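Local coordinates for nucleoside phosphorylase, putative (Trypanosoma brucei, PDB 3BJE), which acts as a homodimeric uridine phosphorylase, cleaving uridine with phosphate to uracil and ribose 1-phosphate, and binds a calcium ion, at residues E41-V55 with T80-G94. Residues are numbered along the deposited sequence; the frame is centred on the assembly and turned at random. Where two conformers were deposited one is given.
Sequences ELADRIIFVGDPGRV and TGTYKGTPVTVISTG. With R1P (1-O-phosphono-alpha-D-ribofuranose), chain C.
F48 and T93 meet nearly at right angles, the threonine methyl CG2 lying over one face of the phenyl ring, 4.0 Å from its centroid and offset toward the rim. With chi1 at 63°, T93 OG1 sits between its own N and carbonyl carbon, where it donates to G94 O, and CG2 is left anti to the carbonyl carbon, on the phenylalanine side. On the same face of the sheet I91 CD1 packs on I46 CG2 at 3.9 Å and also touches L42 CD1, while V103, L104 and I107 of helix 97-112 also touch F48. The opposite face carries V90, whose CG1 reaches V55 CG1, and S92, wedged by CB between V55 CG2 and P52 CA; its OG is bonded to the backbone of E75 and R77. Between these two layers strands 45-49 and 86-92 run parallel, as neighbours in the phosphorylase fold, with I47 N donating to T89 O and I91 N to I47 O, each at 2.9 Å. Beyond the strand, G50 N and R54 grip the ribose 1-phosphate; the guanidinium meets it edge-on, NH2 to O3P at 2.8 Å and 173°. At the far end a chain of hydrogen bonds runs from A43 N to T89 OG1, T80 OG1 and E41 O, each donating to the next.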
ATOM      1  N   GLU A  41      16.987 -18.350   6.160  1.00 17.38           N
ATOM      2  CA  GLU A  41      16.128 -17.980   7.283  1.00 19.61           C
ATOM      3  C   GLU A  41      14.642 -18.042   6.987  1.00 20.27           C
ATOM      4  O   GLU A  41      13.853 -17.825   7.881  1.00 21.31           O
ATOM      5  CB  GLU A  41      16.438 -16.560   7.730  1.00 19.85           C
ATOM      6  CG  GLU A  41      17.826 -16.422   8.271  1.00 21.48           C
ATOM      7  CD  GLU A  41      18.181 -14.993   8.639  1.00 25.10           C
ATOM      8  OE1 GLU A  41      17.715 -14.054   7.959  1.00 25.52           O
ATOM      9  OE2 GLU A  41      18.936 -14.831   9.618  1.00 26.37           O
ATOM     10  N   LEU A  42      14.275 -18.316   5.736  1.00 16.50           N
ATOM     11  CA  LEU A  42      12.886 -18.263   5.301  1.00 17.29           C
ATOM     12  C   LEU A  42      12.368 -19.681   5.060  1.00 18.66           C
ATOM     13  O   LEU A  42      12.957 -20.425   4.278  1.00 19.09           O
ATOM     14  CB  LEU A  42      12.799 -17.454   4.009  1.00 18.40           C
ATOM     15  CG  LEU A  42      11.413 -17.308   3.373  1.00 19.27           C
ATOM     16  CD1 LEU A  42      10.491 -16.584   4.331  1.00 17.29           C
ATOM     17  CD2 LEU A  42      11.562 -16.563   2.041  1.00 21.02           C
ATOM     18  N   ALA A  43      11.268 -20.042   5.722  1.00 18.34           N
ATOM     19  CA  ALA A  43      10.626 -21.349   5.529  1.00 18.08           C
ATOM     20  C   ALA A  43       9.830 -21.388   4.219  1.00 18.72           C
ATOM     21  O   ALA A  43       9.481 -20.353   3.661  1.00 19.34           O
ATOM     22  CB  ALA A  43       9.702 -21.666   6.710  1.00 19.75           C
ATOM     23  N   ASP A  44       9.542 -22.594   3.740  1.00 18.56           N
ATOM     24  CA  ASP A  44       8.664 -22.787   2.574  1.00 18.79           C
ATOM     25  C   ASP A  44       7.203 -22.477   2.889  1.00 18.60           C
ATOM     26  O   ASP A  44       6.413 -22.210   1.981  1.00 18.09           O
ATOM     27  CB  ASP A  44       8.730 -24.232   2.071  1.00 17.79           C
ATOM     28  CG  ASP A  44      10.067 -24.594   1.464  1.00 17.66           C
ATOM     29  OD1 ASP A  44      10.871 -23.700   1.163  1.00 21.37           O
ATOM     30  OD2 ASP A  44      10.311 -25.804   1.280  1.00 20.36           O
ATOM     31  N   ARG A  45       6.866 -22.534   4.173  1.00 18.92           N
ATOM     32  CA  ARG A  45       5.512 -22.300   4.641  0.60 18.59           C
ATOM     33  C   ARG A  45       5.466 -20.965   5.380  1.00 18.59           C
ATOM     34  O   ARG A  45       6.179 -20.774   6.362  1.00 18.99           O
ATOM     35  CB  ARG A  45       5.054 -23.436   5.558  0.60 19.24           C
ATOM     36  CG  ARG A  45       4.754 -24.735   4.833  0.60 19.97           C
ATOM     37  CD  ARG A  45       4.253 -25.796   5.803  0.60 19.86           C
ATOM     38  NE  ARG A  45       3.880 -27.043   5.129  0.60 21.42           N
ATOM     39  CZ  ARG A  45       4.748 -27.953   4.692  0.60 21.53           C
ATOM     40  NH1 ARG A  45       4.297 -29.049   4.097  0.60 27.18           N
ATOM     41  NH2 ARG A  45       6.058 -27.779   4.835  0.60 20.67           N
ATOM     42  N   ILE A  46       4.612 -20.066   4.902  1.00 18.18           N
ATOM     43  CA  ILE A  46       4.575 -18.676   5.347  1.00 19.08           C
ATOM     44  C   ILE A  46       3.171 -18.203   5.669  1.00 16.51           C
ATOM     45  O   ILE A  46       2.238 -18.461   4.925  1.00 18.96           O
ATOM     46  CB  ILE A  46       5.144 -17.747   4.225  1.00 19.20           C
ATOM     47  CG1 ILE A  46       6.582 -18.157   3.883  1.00 20.70           C
ATOM     48  CG2 ILE A  46       5.082 -16.263   4.628  1.00 20.25           C
ATOM     49  CD1 ILE A  46       7.183 -17.506   2.612  1.00 19.95           C
ATOM     50  N   ILE A  47       3.033 -17.526   6.809  1.00 17.82           N
ATOM     51  CA  ILE A  47       1.824 -16.786   7.118  1.00 17.49           C
ATOM     52  C   ILE A  47       2.089 -15.304   6.924  1.00 18.09           C
ATOM     53  O   ILE A  47       3.061 -14.798   7.457  1.00 19.92           O
ATOM     54  CB  ILE A  47       1.371 -16.998   8.557  1.00 21.34           C
ATOM     55  CG1 ILE A  47       1.058 -18.462   8.797  1.00 24.34           C
ATOM     56  CG2 ILE A  47       0.122 -16.160   8.831  1.00 20.14           C
ATOM     57  CD1 ILE A  47       0.704 -18.782  10.228  1.00 27.68           C
ATOM     58  N   PHE A  48       1.229 -14.637   6.147  1.00 18.27           N
ATOM     59  CA  PHE A  48       1.252 -13.182   5.992  1.00 17.96           C
ATOM     60  C   PHE A  48       0.246 -12.574   6.959  1.00 18.45           C
ATOM     61  O   PHE A  48      -0.896 -13.040   7.080  1.00 20.41           O
ATOM     62  CB  PHE A  48       0.819 -12.761   4.593  1.00 17.21           C
ATOM     63  CG  PHE A  48       1.856 -12.882   3.516  1.00 19.87           C
ATOM     64  CD1 PHE A  48       3.210 -13.010   3.764  1.00 22.15           C
ATOM     65  CD2 PHE A  48       1.434 -12.764   2.209  1.00 20.27           C
ATOM     66  CE1 PHE A  48       4.104 -13.074   2.704  1.00 23.94           C
ATOM     67  CE2 PHE A  48       2.320 -12.823   1.163  1.00 20.13           C
ATOM     68  CZ  PHE A  48       3.653 -12.979   1.410  1.00 21.82           C
ATOM     69  N   VAL A  49       0.654 -11.516   7.632  1.00 20.78           N
ATOM     70  CA  VAL A  49      -0.268 -10.690   8.402  1.00 19.11           C
ATOM     71  C   VAL A  49      -0.059  -9.256   7.980  1.00 19.91           C
ATOM     72  O   VAL A  49       1.011  -8.890   7.581  1.00 18.77           O
ATOM     73  CB  VAL A  49      -0.024 -10.824   9.920  1.00 18.85           C
ATOM     74  CG1 VAL A  49      -0.334 -12.259  10.361  1.00 18.57           C
ATOM     75  CG2 VAL A  49       1.408 -10.421  10.302  1.00 20.71           C
ATOM     76  N   GLY A  50      -1.076  -8.413   8.051  1.00 19.30           N
ATOM     77  CA  GLY A  50      -0.862  -7.026   7.668  1.00 19.93           C
ATOM     78  C   GLY A  50      -0.184  -6.237   8.776  1.00 18.27           C
ATOM     79  O   GLY A  50       0.735  -5.440   8.531  1.00 23.12           O
ATOM     80  N   ASP A  51      -0.670  -6.430   9.988  1.00 19.36           N
ATOM     81  CA  ASP A  51      -0.268  -5.664  11.147  1.00 18.12           C
ATOM     82  C   ASP A  51       1.026  -6.227  11.737  1.00 18.17           C
ATOM     83  O   ASP A  51       1.060  -7.394  12.138  1.00 19.97           O
ATOM     84  CB  ASP A  51      -1.393  -5.758  12.179  1.00 18.53           C
ATOM     85  CG  ASP A  51      -1.139  -4.924  13.427  1.00 23.03           C
ATOM     86  OD1 ASP A  51      -0.053  -4.324  13.583  1.00 21.86           O
ATOM     87  OD2 ASP A  51      -2.040  -4.896  14.283  1.00 26.29           O
ATOM     88  N   PRO A  52       2.114  -5.431  11.760  1.00 17.86           N
ATOM     89  CA  PRO A  52       3.343  -5.929  12.379  1.00 16.94           C
ATOM     90  C   PRO A  52       3.162  -6.423  13.811  1.00 19.35           C
ATOM     91  O   PRO A  52       3.871  -7.330  14.228  1.00 21.21           O
ATOM     92  CB  PRO A  52       4.299  -4.718  12.327  1.00 20.08           C
ATOM     93  CG  PRO A  52       3.476  -3.564  11.972  1.00 22.84           C
ATOM     94  CD  PRO A  52       2.295  -4.071  11.213  1.00 18.93           C
ATOM     95  N   GLY A  53       2.227  -5.840  14.549  1.00 19.97           N
ATOM     96  CA  GLY A  53       1.948  -6.301  15.916  1.00 23.77           C
ATOM     97  C   GLY A  53       1.529  -7.765  16.002  1.00 27.30           C
ATOM     98  O   GLY A  53       1.758  -8.425  17.025  1.00 27.97           O
ATOM     99  N   ARG A  54       0.939  -8.297  14.936  1.00 24.50           N
ATOM    100  CA  ARG A  54       0.423  -9.674  14.970  1.00 25.86           C
ATOM    101  C   ARG A  54       1.534 -10.730  14.865  1.00 25.30           C
ATOM    102  O   ARG A  54       1.300 -11.916  15.111  1.00 23.43           O
ATOM    103  CB  ARG A  54      -0.609  -9.883  13.852  1.00 25.51           C
ATOM    104  CG  ARG A  54      -1.513 -11.118  14.044  1.00 28.90           C
ATOM    105  CD  ARG A  54      -2.681 -11.184  13.035  1.00 29.94           C
ATOM    106  NE  ARG A  54      -3.426  -9.924  12.987  1.00 28.97           N
ATOM    107  CZ  ARG A  54      -3.772  -9.266  11.880  1.00 29.91           C
ATOM    108  NH1 ARG A  54      -3.498  -9.737  10.666  1.00 27.73           N
ATOM    109  NH2 ARG A  54      -4.407  -8.109  11.992  1.00 28.64           N
ATOM    110  N   VAL A  55       2.737 -10.308  14.488  1.00 22.60           N
ATOM    111  CA  VAL A  55       3.852 -11.224  14.303  1.00 22.17           C
ATOM    112  C   VAL A  55       4.207 -11.897  15.635  1.00 22.28           C
ATOM    113  O   VAL A  55       4.384 -13.110  15.698  1.00 21.65           O
ATOM    114  CB  VAL A  55       5.091 -10.504  13.720  1.00 23.77           C
ATOM    115  CG1 VAL A  55       6.340 -11.367  13.832  1.00 21.74           C
ATOM    116  CG2 VAL A  55       4.843 -10.117  12.249  1.00 21.63           C
ATOM    117  N   THR A  80      10.938 -16.926  12.195  1.00 18.23           N
ATOM    118  CA  THR A  80      10.922 -18.287  11.667  1.00 17.75           C
ATOM    119  C   THR A  80      11.189 -19.256  12.799  1.00 19.27           C
ATOM    120  O   THR A  80      12.202 -19.142  13.474  1.00 18.09           O
ATOM    121  CB  THR A  80      12.005 -18.446  10.578  1.00 18.66           C
ATOM    122  OG1 THR A  80      11.677 -17.572   9.487  1.00 17.34           O
ATOM    123  CG2 THR A  80      12.089 -19.903  10.105  1.00 16.64           C
ATOM    124  N   GLY A  81      10.259 -20.186  13.010  1.00 18.44           N
ATOM    125  CA  GLY A  81      10.427 -21.260  13.988  1.00 18.38           C
ATOM    126  C   GLY A  81       9.830 -22.520  13.401  1.00 18.74           C
ATOM    127  O   GLY A  81       9.926 -22.745  12.198  1.00 17.18           O
ATOM    128  N   THR A  82       9.220 -23.332  14.256  1.00 18.85           N
ATOM    129  CA  THR A  82       8.522 -24.539  13.819  1.00 16.05           C
ATOM    130  C   THR A  82       7.186 -24.607  14.519  1.00 16.91           C
ATOM    131  O   THR A  82       6.998 -24.004  15.576  1.00 17.41           O
ATOM    132  CB  THR A  82       9.332 -25.834  14.122  1.00 15.98           C
ATOM    133  OG1 THR A  82       9.545 -25.956  15.538  1.00 17.98           O
ATOM    134  CG2 THR A  82      10.686 -25.855  13.413  1.00 18.94           C
ATOM    135  N   TYR A  83       6.262 -25.338  13.897  1.00 17.55           N
ATOM    136  CA  TYR A  83       4.958 -25.636  14.478  1.00 17.05           C
ATOM    137  C   TYR A  83       4.730 -27.119  14.303  1.00 18.40           C
ATOM    138  O   TYR A  83       4.709 -27.604  13.173  1.00 17.64           O
ATOM    139  CB  TYR A  83       3.829 -24.858  13.790  1.00 21.00           C
ATOM    140  CG  TYR A  83       2.469 -25.135  14.413  1.00 19.22           C
ATOM    141  CD1 TYR A  83       2.113 -24.569  15.634  1.00 21.59           C
ATOM    142  CD2 TYR A  83       1.556 -25.979  13.794  1.00 19.94           C
ATOM    143  CE1 TYR A  83       0.882 -24.832  16.218  1.00 25.26           C
ATOM    144  CE2 TYR A  83       0.306 -26.254  14.383  1.00 20.81           C
ATOM    145  CZ  TYR A  83      -0.016 -25.670  15.585  1.00 24.67           C
ATOM    146  OH  TYR A  83      -1.241 -25.930  16.167  1.00 25.38           O
ATOM    147  N   LYS A  84       4.601 -27.832  15.423  1.00 19.20           N
ATOM    148  CA  LYS A  84       4.500 -29.292  15.417  1.00 19.54           C
ATOM    149  C   LYS A  84       5.650 -29.901  14.626  1.00 18.70           C
ATOM    150  O   LYS A  84       5.510 -30.939  13.975  1.00 20.96           O
ATOM    151  CB  LYS A  84       3.114 -29.740  14.930  1.00 20.02           C
ATOM    152  CG  LYS A  84       2.018 -29.326  15.900  1.00 21.80           C
ATOM    153  CD  LYS A  84       0.677 -29.949  15.590  1.00 26.42           C
ATOM    154  CE  LYS A  84      -0.278 -29.769  16.781  1.00 31.63           C
ATOM    155  NZ  LYS A  84      -1.701 -30.193  16.504  1.00 36.03           N
ATOM    156  N   GLY A  85       6.800 -29.249  14.725  1.00 18.61           N
ATOM    157  CA  GLY A  85       8.009 -29.683  14.065  1.00 19.35           C
ATOM    158  C   GLY A  85       8.230 -29.228  12.642  1.00 19.57           C
ATOM    159  O   GLY A  85       9.311 -29.406  12.117  1.00 21.56           O
ATOM    160  N   THR A  86       7.227 -28.623  12.012  1.00 16.52           N
ATOM    161  CA  THR A  86       7.355 -28.148  10.636  1.00 17.54           C
ATOM    162  C   THR A  86       7.794 -26.680  10.607  1.00 17.97           C
ATOM    163  O   THR A  86       7.218 -25.854  11.313  1.00 18.62           O
ATOM    164  CB  THR A  86       6.012 -28.273   9.909  1.00 17.19           C
ATOM    165  OG1 THR A  86       5.656 -29.668   9.843  1.00 18.88           O
ATOM    166  CG2 THR A  86       6.075 -27.672   8.494  1.00 16.93           C
ATOM    167  N   PRO A  87       8.824 -26.349   9.807  1.00 17.81           N
ATOM    168  CA  PRO A  87       9.228 -24.947   9.705  1.00 17.85           C
ATOM    169  C   PRO A  87       8.127 -24.043   9.198  1.00 16.36           C
ATOM    170  O   PRO A  87       7.437 -24.365   8.218  1.00 18.43           O
ATOM    171  CB  PRO A  87      10.371 -24.987   8.695  1.00 18.18           C
ATOM    172  CG  PRO A  87      10.930 -26.365   8.844  1.00 19.11           C
ATOM    173  CD  PRO A  87       9.707 -27.212   9.007  1.00 18.51           C
ATOM    174  N   VAL A  88       7.985 -22.913   9.877  1.00 16.90           N
ATOM    175  CA  VAL A  88       7.039 -21.875   9.465  0.50 17.91           C
ATOM    176  C   VAL A  88       7.675 -20.506   9.691  1.00 18.32           C
ATOM    177  O   VAL A  88       8.456 -20.314  10.632  1.00 17.91           O
ATOM    178  CB  VAL A  88       5.699 -21.973  10.228  0.50 18.68           C
ATOM    179  CG1 VAL A  88       4.743 -20.829   9.806  0.50 18.82           C
ATOM    180  CG2 VAL A  88       5.040 -23.328   9.995  0.50 18.86           C
ATOM    181  N   THR A  89       7.358 -19.575   8.798  1.00 16.76           N
ATOM    182  CA  THR A  89       7.769 -18.169   8.934  1.00 16.63           C
ATOM    183  C   THR A  89       6.504 -17.299   8.945  1.00 16.34           C
ATOM    184  O   THR A  89       5.613 -17.500   8.125  1.00 17.60           O
ATOM    185  CB  THR A  89       8.665 -17.708   7.754  1.00 17.56           C
ATOM    186  OG1 THR A  89       9.854 -18.495   7.727  1.00 17.50           O
ATOM    187  CG2 THR A  89       9.053 -16.219   7.872  1.00 16.95           C
ATOM    188  N   VAL A  90       6.425 -16.371   9.900  1.00 17.75           N
ATOM    189  CA  VAL A  90       5.348 -15.355   9.891  1.00 17.67           C
ATOM    190  C   VAL A  90       6.005 -14.048   9.451  1.00 14.82           C
ATOM    191  O   VAL A  90       7.097 -13.721   9.928  1.00 16.35           O
ATOM    192  CB  VAL A  90       4.607 -15.211  11.253  1.00 17.87           C
ATOM    193  CG1 VAL A  90       5.561 -14.942  12.413  1.00 19.13           C
ATOM    194  CG2 VAL A  90       3.507 -14.125  11.163  1.00 16.38           C
ATOM    195  N   ILE A  91       5.357 -13.360   8.504  1.00 16.12           N
ATOM    196  CA  ILE A  91       5.821 -12.098   7.946  1.00 16.18           C
ATOM    197  C   ILE A  91       4.690 -11.075   7.993  1.00 16.76           C
ATOM    198  O   ILE A  91       3.565 -11.377   7.544  1.00 15.48           O
ATOM    199  CB  ILE A  91       6.247 -12.236   6.461  1.00 17.27           C
ATOM    200  CG1 ILE A  91       7.421 -13.205   6.337  1.00 18.78           C
ATOM    201  CG2 ILE A  91       6.598 -10.874   5.866  1.00 16.84           C
ATOM    202  CD1 ILE A  91       7.814 -13.535   4.898  1.00 18.85           C
ATOM    203  N   SER A  92       4.973  -9.889   8.528  1.00 16.71           N
ATOM    204  CA  SER A  92       4.065  -8.777   8.356  1.00 15.55           C
ATOM    205  C   SER A  92       4.390  -8.034   7.067  1.00 16.30           C
ATOM    206  O   SER A  92       5.547  -7.748   6.789  1.00 17.73           O
ATOM    207  CB  SER A  92       4.090  -7.800   9.539  1.00 16.80           C
ATOM    208  OG  SER A  92       5.356  -7.187   9.739  1.00 16.65           O
ATOM    209  N   THR A  93       3.339  -7.723   6.318  1.00 17.39           N
ATOM    210  CA  THR A  93       3.489  -7.077   5.036  1.00 19.50           C
ATOM    211  C   THR A  93       3.165  -5.598   5.067  1.00 20.59           C
ATOM    212  O   THR A  93       3.503  -4.879   4.135  1.00 20.99           O
ATOM    213  CB  THR A  93       2.560  -7.741   4.018  1.00 21.30           C
ATOM    214  OG1 THR A  93       1.200  -7.550   4.412  1.00 20.00           O
ATOM    215  CG2 THR A  93       2.834  -9.250   3.907  1.00 19.49           C
ATOM    216  N   GLY A  94       2.515  -5.144   6.131  1.00 19.07           N
ATOM    217  CA  GLY A  94       1.890  -3.830   6.118  1.00 18.51           C
ATOM    218  C   GLY A  94       0.666  -3.888   5.221  1.00 18.69           C
ATOM    219  O   GLY A  94       0.271  -4.950   4.754  1.00 20.79           O
TER
HETATM  220  C5  R1P C 401      -6.731  -2.133   7.108  1.00 22.94           C
HETATM  221  O5  R1P C 401      -7.184  -1.778   8.423  1.00 20.82           O
HETATM  222  C4  R1P C 401      -5.878  -3.386   7.156  1.00 21.45           C
HETATM  223  O4  R1P C 401      -6.533  -4.444   7.879  1.00 28.06           O
HETATM  224  C1  R1P C 401      -6.708  -5.593   7.044  1.00 27.13           C
HETATM  225  C2  R1P C 401      -6.673  -5.010   5.620  1.00 24.34           C
HETATM  226  O2  R1P C 401      -6.470  -5.947   4.537  1.00 19.17           O
HETATM  227  C3  R1P C 401      -5.593  -3.936   5.769  1.00 21.59           C
HETATM  228  O3  R1P C 401      -4.264  -4.484   5.757  1.00 20.92           O
HETATM  229  O1  R1P C 401      -5.735  -6.660   7.299  1.00 24.69           O
HETATM  230  P   R1P C 401      -4.634  -6.766   8.478  1.00 24.37           P
HETATM  231  O1P R1P C 401      -3.738  -5.576   8.107  1.00 24.46           O
HETATM  232  O2P R1P C 401      -3.983  -8.119   8.248  1.00 25.15           O
HETATM  233  O3P R1P C 401      -5.291  -6.582   9.808  1.00 25.49           O
HETATM  234  O   HOH W   1       7.974 -25.471   5.869  1.00 30.75           O